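Local coordinates for protein mialostatin (Ixodes ricinus, PDB 6ZTK) that inhibits cysteine proteases, including tick midgut and host cathepsins, and thereby limits the digestion of blood proteins in the gut, at residues E44-Y49 with V78-K83; V51-E56 with K128-Y133. All coordinates share one frame; numbering follows the deposited sequence. Where two conformers were deposited one is given.

Interaction 1. Residues E44-Y49 with V78-K83. With SO4 (sulfate ion), chain D.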
# COMPACT_ATOMS: atom_id res chain seq x y z
N GLU A 44 -3.17 -6.32 -4.70
CA GLU A 44 -3.48 -4.88 -4.93
C GLU A 44 -4.24 -4.34 -3.71
O GLU A 44 -3.99 -3.19 -3.27
CB GLU A 44 -4.26 -4.70 -6.24
CG GLU A 44 -3.47 -5.10 -7.47
CD GLU A 44 -4.21 -5.06 -8.81
OE1 GLU A 44 -5.43 -5.04 -8.79
OE2 GLU A 44 -3.52 -5.09 -9.85
N ASN A 45 -5.19 -5.11 -3.20
CA ASN A 45 -6.02 -4.62 -2.07
C ASN A 45 -5.15 -4.49 -0.81
O ASN A 45 -5.36 -3.56 -0.06
CB ASN A 45 -7.24 -5.51 -1.91
CG ASN A 45 -8.19 -5.31 -3.08
OD1 ASN A 45 -8.17 -4.27 -3.73
ND2 ASN A 45 -8.97 -6.32 -3.33
N LEU A 46 -4.18 -5.40 -0.56
CA LEU A 46 -3.24 -5.22 0.55
C LEU A 46 -2.42 -3.95 0.40
O LEU A 46 -2.07 -3.31 1.42
CB LEU A 46 -2.33 -6.45 0.66
CG LEU A 46 -3.03 -7.69 1.16
CD1 LEU A 46 -2.14 -8.91 0.96
CD2 LEU A 46 -3.32 -7.49 2.64
N ALA A 47 -2.03 -3.56 -0.81
CA ALA A 47 -1.32 -2.28 -0.99
C ALA A 47 -2.18 -1.09 -0.60
O ALA A 47 -1.72 -0.16 0.03
CB ALA A 47 -0.81 -2.18 -2.42
N HIS A 48 -3.47 -1.15 -0.97
CA HIS A 48 -4.40 -0.08 -0.56
C HIS A 48 -4.53 -0.08 0.98
O HIS A 48 -4.55 0.99 1.58
CB HIS A 48 -5.75 -0.24 -1.24
CG HIS A 48 -5.75 0.29 -2.64
ND1 HIS A 48 -5.77 1.66 -2.90
CD2 HIS A 48 -5.73 -0.33 -3.84
CE1 HIS A 48 -5.68 1.83 -4.23
NE2 HIS A 48 -5.63 0.64 -4.83
N TYR A 49 -4.57 -1.27 1.58
CA TYR A 49 -4.59 -1.32 3.05
C TYR A 49 -3.37 -0.56 3.60
O TYR A 49 -3.45 0.28 4.48
CB TYR A 49 -4.70 -2.72 3.61
CG TYR A 49 -4.58 -2.68 5.10
CD1 TYR A 49 -5.59 -2.17 5.90
CD2 TYR A 49 -3.43 -3.15 5.72
CE1 TYR A 49 -5.44 -2.12 7.29
CE2 TYR A 49 -3.30 -3.12 7.09
CZ TYR A 49 -4.27 -2.55 7.86
OH TYR A 49 -4.09 -2.53 9.25
N VAL A 78 1.21 -15.15 7.51
CA VAL A 78 1.57 -14.98 6.11
C VAL A 78 1.93 -13.54 5.85
O VAL A 78 1.15 -12.66 6.17
CB VAL A 78 0.40 -15.43 5.21
CG1 VAL A 78 0.86 -15.42 3.78
CG2 VAL A 78 -0.10 -16.80 5.62
N ASN A 79 3.15 -13.32 5.39
CA ASN A 79 3.74 -11.98 5.26
C ASN A 79 3.87 -11.62 3.79
O ASN A 79 4.28 -12.47 2.97
CB ASN A 79 5.11 -11.94 5.93
CG ASN A 79 5.00 -12.33 7.38
OD1 ASN A 79 4.58 -11.51 8.20
ND2 ASN A 79 5.30 -13.58 7.70
N TYR A 80 3.57 -10.36 3.49
CA TYR A 80 3.56 -9.83 2.12
C TYR A 80 4.51 -8.65 2.06
O TYR A 80 4.40 -7.71 2.86
CB TYR A 80 2.15 -9.38 1.71
CG TYR A 80 1.16 -10.48 1.69
CD1 TYR A 80 0.49 -10.82 2.87
CD2 TYR A 80 0.88 -11.25 0.58
CE1 TYR A 80 -0.41 -11.86 2.91
CE2 TYR A 80 -0.01 -12.30 0.61
CZ TYR A 80 -0.69 -12.59 1.77
OH TYR A 80 -1.52 -13.68 1.77
N LYS A 81 5.46 -8.67 1.14
CA LYS A 81 6.36 -7.54 0.89
C LYS A 81 5.94 -6.94 -0.45
O LYS A 81 6.04 -7.64 -1.48
CB LYS A 81 7.84 -7.96 0.88
CG LYS A 81 8.78 -6.81 0.62
CD LYS A 81 10.24 -7.28 0.74
CE LYS A 81 11.17 -6.13 0.39
NZ LYS A 81 12.58 -6.59 0.33
N LEU A 82 5.40 -5.73 -0.39
CA LEU A 82 4.76 -5.07 -1.56
C LEU A 82 5.60 -3.88 -1.97
O LEU A 82 5.96 -3.03 -1.12
CB LEU A 82 3.37 -4.61 -1.16
CG LEU A 82 2.47 -5.68 -0.55
CD1 LEU A 82 1.14 -5.03 -0.15
CD2 LEU A 82 2.23 -6.79 -1.51
N LYS A 83 5.82 -3.75 -3.28
CA LYS A 83 6.46 -2.55 -3.83
C LYS A 83 5.52 -1.89 -4.82
O LYS A 83 5.02 -2.60 -5.67
CB LYS A 83 7.77 -2.90 -4.54
CG LYS A 83 8.49 -1.68 -5.09
CD LYS A 83 9.72 -2.13 -5.92
CE LYS A 83 10.42 -0.93 -6.52
NZ LYS A 83 11.57 -1.39 -7.36
S SO4 D . -5.01 -0.70 -7.89
O1 SO4 D . -4.79 0.57 -7.23
O2 SO4 D . -3.75 -1.39 -8.07
O3 SO4 D . -5.61 -0.44 -9.17
O4 SO4 D . -5.91 -1.53 -7.11

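Interaction 2. Residues V51-E56 with K128-Y133. With TRT (fragment of triton X-100), chain C.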
# COMPACT_ATOMS: atom_id res chain seq x y z
N VAL A 51 -1.42 1.79 2.32
CA VAL A 51 -1.45 3.29 2.15
C VAL A 51 -2.48 3.90 3.11
O VAL A 51 -2.22 5.01 3.59
CB VAL A 51 -1.74 3.82 0.72
CG1 VAL A 51 -0.71 3.32 -0.25
CG2 VAL A 51 -3.14 3.64 0.20
N SER A 52 -3.51 3.16 3.43
CA SER A 52 -4.59 3.69 4.33
C SER A 52 -4.03 3.92 5.73
O SER A 52 -4.68 4.65 6.51
CB SER A 52 -5.75 2.79 4.37
OG SER A 52 -5.63 1.68 5.21
N THR A 53 -2.91 3.29 6.10
CA THR A 53 -2.35 3.39 7.49
C THR A 53 -1.41 4.59 7.62
O THR A 53 -0.90 4.84 8.72
CB THR A 53 -1.67 2.08 7.89
OG1 THR A 53 -0.43 1.98 7.14
CG2 THR A 53 -2.53 0.87 7.74
N GLN A 54 -1.08 5.32 6.53
CA GLN A 54 -0.01 6.31 6.52
C GLN A 54 -0.59 7.72 6.55
O GLN A 54 -1.10 8.21 5.52
CB GLN A 54 0.91 6.02 5.36
CG GLN A 54 1.47 4.61 5.39
CD GLN A 54 2.40 4.41 6.57
OE1 GLN A 54 3.38 5.12 6.71
NE2 GLN A 54 2.07 3.48 7.42
N VAL A 55 -0.59 8.31 7.73
CA VAL A 55 -1.23 9.66 7.92
C VAL A 55 -0.25 10.73 8.38
O VAL A 55 -0.48 11.92 8.17
CB VAL A 55 -2.45 9.54 8.86
CG1 VAL A 55 -3.59 8.70 8.28
CG2 VAL A 55 -2.09 9.00 10.24
N GLU A 56 0.85 10.35 9.08
CA GLU A 56 1.76 11.35 9.67
C GLU A 56 2.29 12.30 8.61
O GLU A 56 2.64 11.87 7.54
CB GLU A 56 2.92 10.66 10.38
CG GLU A 56 2.52 10.14 11.71
CD GLU A 56 2.41 11.14 12.87
OE1 GLU A 56 1.71 10.80 13.84
OE2 GLU A 56 3.13 12.19 12.88
N LYS A 128 -4.51 -8.21 10.01
CA LYS A 128 -3.57 -7.61 9.06
C LYS A 128 -2.91 -6.45 9.79
O LYS A 128 -3.63 -5.63 10.43
CB LYS A 128 -4.17 -6.95 7.80
CG LYS A 128 -5.02 -7.75 6.86
CD LYS A 128 -5.45 -6.87 5.68
CE LYS A 128 -6.27 -5.66 6.05
NZ LYS A 128 -7.72 -5.94 5.96
N ARG A 129 -1.58 -6.36 9.72
CA ARG A 129 -0.81 -5.32 10.42
C ARG A 129 0.33 -4.88 9.52
O ARG A 129 1.10 -5.73 9.07
CB ARG A 129 -0.23 -5.84 11.74
CG ARG A 129 0.77 -4.92 12.42
CD ARG A 129 1.31 -5.63 13.65
NE ARG A 129 2.28 -4.88 14.42
CZ ARG A 129 2.71 -5.27 15.63
NH1 ARG A 129 2.24 -6.39 16.15
NH2 ARG A 129 3.59 -4.54 16.29
N VAL A 130 0.43 -3.59 9.30
CA VAL A 130 1.61 -3.06 8.58
C VAL A 130 2.82 -3.09 9.50
O VAL A 130 2.79 -2.42 10.55
CB VAL A 130 1.36 -1.64 8.05
CG1 VAL A 130 2.63 -1.08 7.43
CG2 VAL A 130 0.23 -1.63 7.05
N LEU A 131 3.86 -3.81 9.13
CA LEU A 131 5.11 -3.83 9.94
C LEU A 131 6.07 -2.73 9.52
O LEU A 131 6.84 -2.24 10.35
CB LEU A 131 5.79 -5.17 9.77
CG LEU A 131 5.03 -6.41 10.22
CD1 LEU A 131 5.90 -7.65 10.03
CD2 LEU A 131 4.61 -6.24 11.66
N SER A 132 6.08 -2.36 8.25
CA SER A 132 7.02 -1.36 7.73
C SER A 132 6.37 -0.64 6.54
O SER A 132 5.55 -1.27 5.85
CB SER A 132 8.34 -1.99 7.34
OG SER A 132 8.19 -2.84 6.27
N TYR A 133 6.79 0.60 6.33
CA TYR A 133 6.33 1.38 5.13
C TYR A 133 7.38 2.43 4.89
O TYR A 133 7.58 3.31 5.77
CB TYR A 133 4.93 1.96 5.40
CG TYR A 133 4.30 2.62 4.19
CD1 TYR A 133 4.72 3.87 3.75
CD2 TYR A 133 3.23 2.02 3.59
CE1 TYR A 133 4.08 4.48 2.67
CE2 TYR A 133 2.56 2.63 2.51
CZ TYR A 133 3.02 3.84 2.06
OH TYR A 133 2.36 4.43 0.99
O24 TRT C . 5.25 -5.50 18.98
C23 TRT C . 4.15 -6.23 18.52
C22 TRT C . 3.58 -5.49 17.33
O21 TRT C . 3.51 -6.35 16.20
C20 TRT C . 4.68 -6.38 15.39
C19 TRT C . 5.15 -7.81 15.24
O18 TRT C . 4.11 -8.60 14.69
C17 TRT C . 4.29 -10.01 14.90
C16 TRT C . 5.04 -10.68 13.76
O15 TRT C . 5.94 -9.74 13.16
C12 TRT C . 6.98 -10.20 12.38
C13 TRT C . 6.85 -11.26 11.50
C14 TRT C . 7.93 -11.67 10.73
C11 TRT C . 8.19 -9.53 12.46
C10 TRT C . 9.25 -9.93 11.67
C9 TRT C . 9.17 -11.02 10.82
C6 TRT C . 10.41 -11.51 10.05
C8 TRT C . 10.90 -12.62 10.99
C7 TRT C . 11.56 -10.50 9.94
C5 TRT C . 10.10 -12.28 8.73
C1 TRT C . 9.73 -11.57 7.41
C2 TRT C . 11.00 -11.02 6.77
C4 TRT C . 8.76 -10.42 7.65
C3 TRT C . 9.06 -12.58 6.47
O HOH W 1 5.96 4.36 8.01

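Interaction 1. Residues E44-Y49 with V78-K83
Leu46 meets Tyr80 and Leu82 where helix 41-52 crosses strand 78-92. The two short segments run at 81° to each other, and their axes approach to 9.3 Å.

The main aromatic contact is a CH-pi interaction. Methyl CD1 of Leu46 sits 3.6 Å from the centroid of the Tyr80 ring and only 7° off the ring normal. It therefore rests over the centre of one face and touches all six ring carbons about evenly. The two side chains cross at about a right angle. In Leu46, CG stands anti to the carbonyl carbon (chi1 -71°), and the extended second torsion carries CD1 out over the ring.

The aliphatic contacts centre on one methyl of Leu82. Its CD1 lies 3.8 Å from CB of Leu46 and 4.1 Å from CB of Ala47. The same CD1 also presses on the helix backbone, at 3.6 Å from N of Ala47. The backbones come nearest at Ala47, with its small side chain; its CA is 6.7 Å from CA of Leu82. No hydrogen bond joins the two segments.

The polar contacts lie away from the strand. His48 NE2 donates a hydrogen bond to O1 of a sulfate ion, probably from the crystallisation liquor. At 2.5 Å it is unusually short, and the exact distance is doubtful. The sulfate lies at the ring edge, and ND1 of His48 is hydrogen-bonded to the hydroxyl of Tyr99. Strand 78-83 is itself paired with strands 60-74 and 113-122.

A helix laid across an antiparallel sheet, with aliphatic side chains against its concave face, is the hallmark of the cystatin fold.

Interaction 2. Residues V51-E56 with K128-Y133
Thr53 and Val130 bring their CA atoms to 7.6 Å, and Gln54 and Tyr133 are the next nearest pair. Segment 51-56 carries the last part of the helix into a loop, with a turn in which Gln54 N is bonded to Val51 O. Segment 128-133 belongs to an outermost strand of the sheet. Leu131 and Ser132 both face Ile118 on the neighbouring strand, a classic beta bulge. The bulge shifts the alternation of side chains, and both Val130 and Tyr133 point toward the helix end.

The largest contact is Gln54 on Tyr133. Methylene CG of Gln54 makes a CH-pi contact over the ring centre, 3.4 Å from the centroid. The chain bends at chi2 (-66°), which lays the amide over the ring with the two planes 14° apart. Gln54 CD is 3.5 Å from Tyr133 CG.

Both ends of the amide are held. Gln54 NE2 gives a nearly straight bond of 2.9 Å to Thr53 OG1, in the amide plane. Thr53 OG1 is also bonded to Ala50 O. A water donates to Gln54 OE1 and to Tyr133 O, linking loop and strand where no direct hydrogen bond exists.

Van der Waals contacts complete the join. Val130 and Thr53 meet tip to tip, with Val130 CG2 3.8 Å from Thr53 CG2. Val51 CG1 lies 3.5 Å from Tyr133 OH.

On the other side of the strand, Leu131 CD1 touches the Triton fragment at its C12. The separations between the Arg129 guanidinium and the fragment are far too short for a real contact; Arg129 was modelled in two conformers, and no bond is inferred.

The whole joins the end of the cystatin helix to edge strand 127-136 of the curved sheet.

The centres of interactions 1 and 2 lie 10 Å apart. Both use helix 41-52 and the same antiparallel sheet. Interaction 1 joins the helix to strand 78-92 in the middle of the sheet, and interaction 2 joins its end to edge strand 127-136. Strand 113-122 lies between these two strands. Along the chain the segments alternate: 44-49, 51-56, 78-83, then 128-133. The contacts also touch directly, since Tyr49 packs on Val130 and has a cation-pi contact with Lys128, which also touches Leu46. The helix and the turn that follows it are thus packed against two strands that are far apart in sequence.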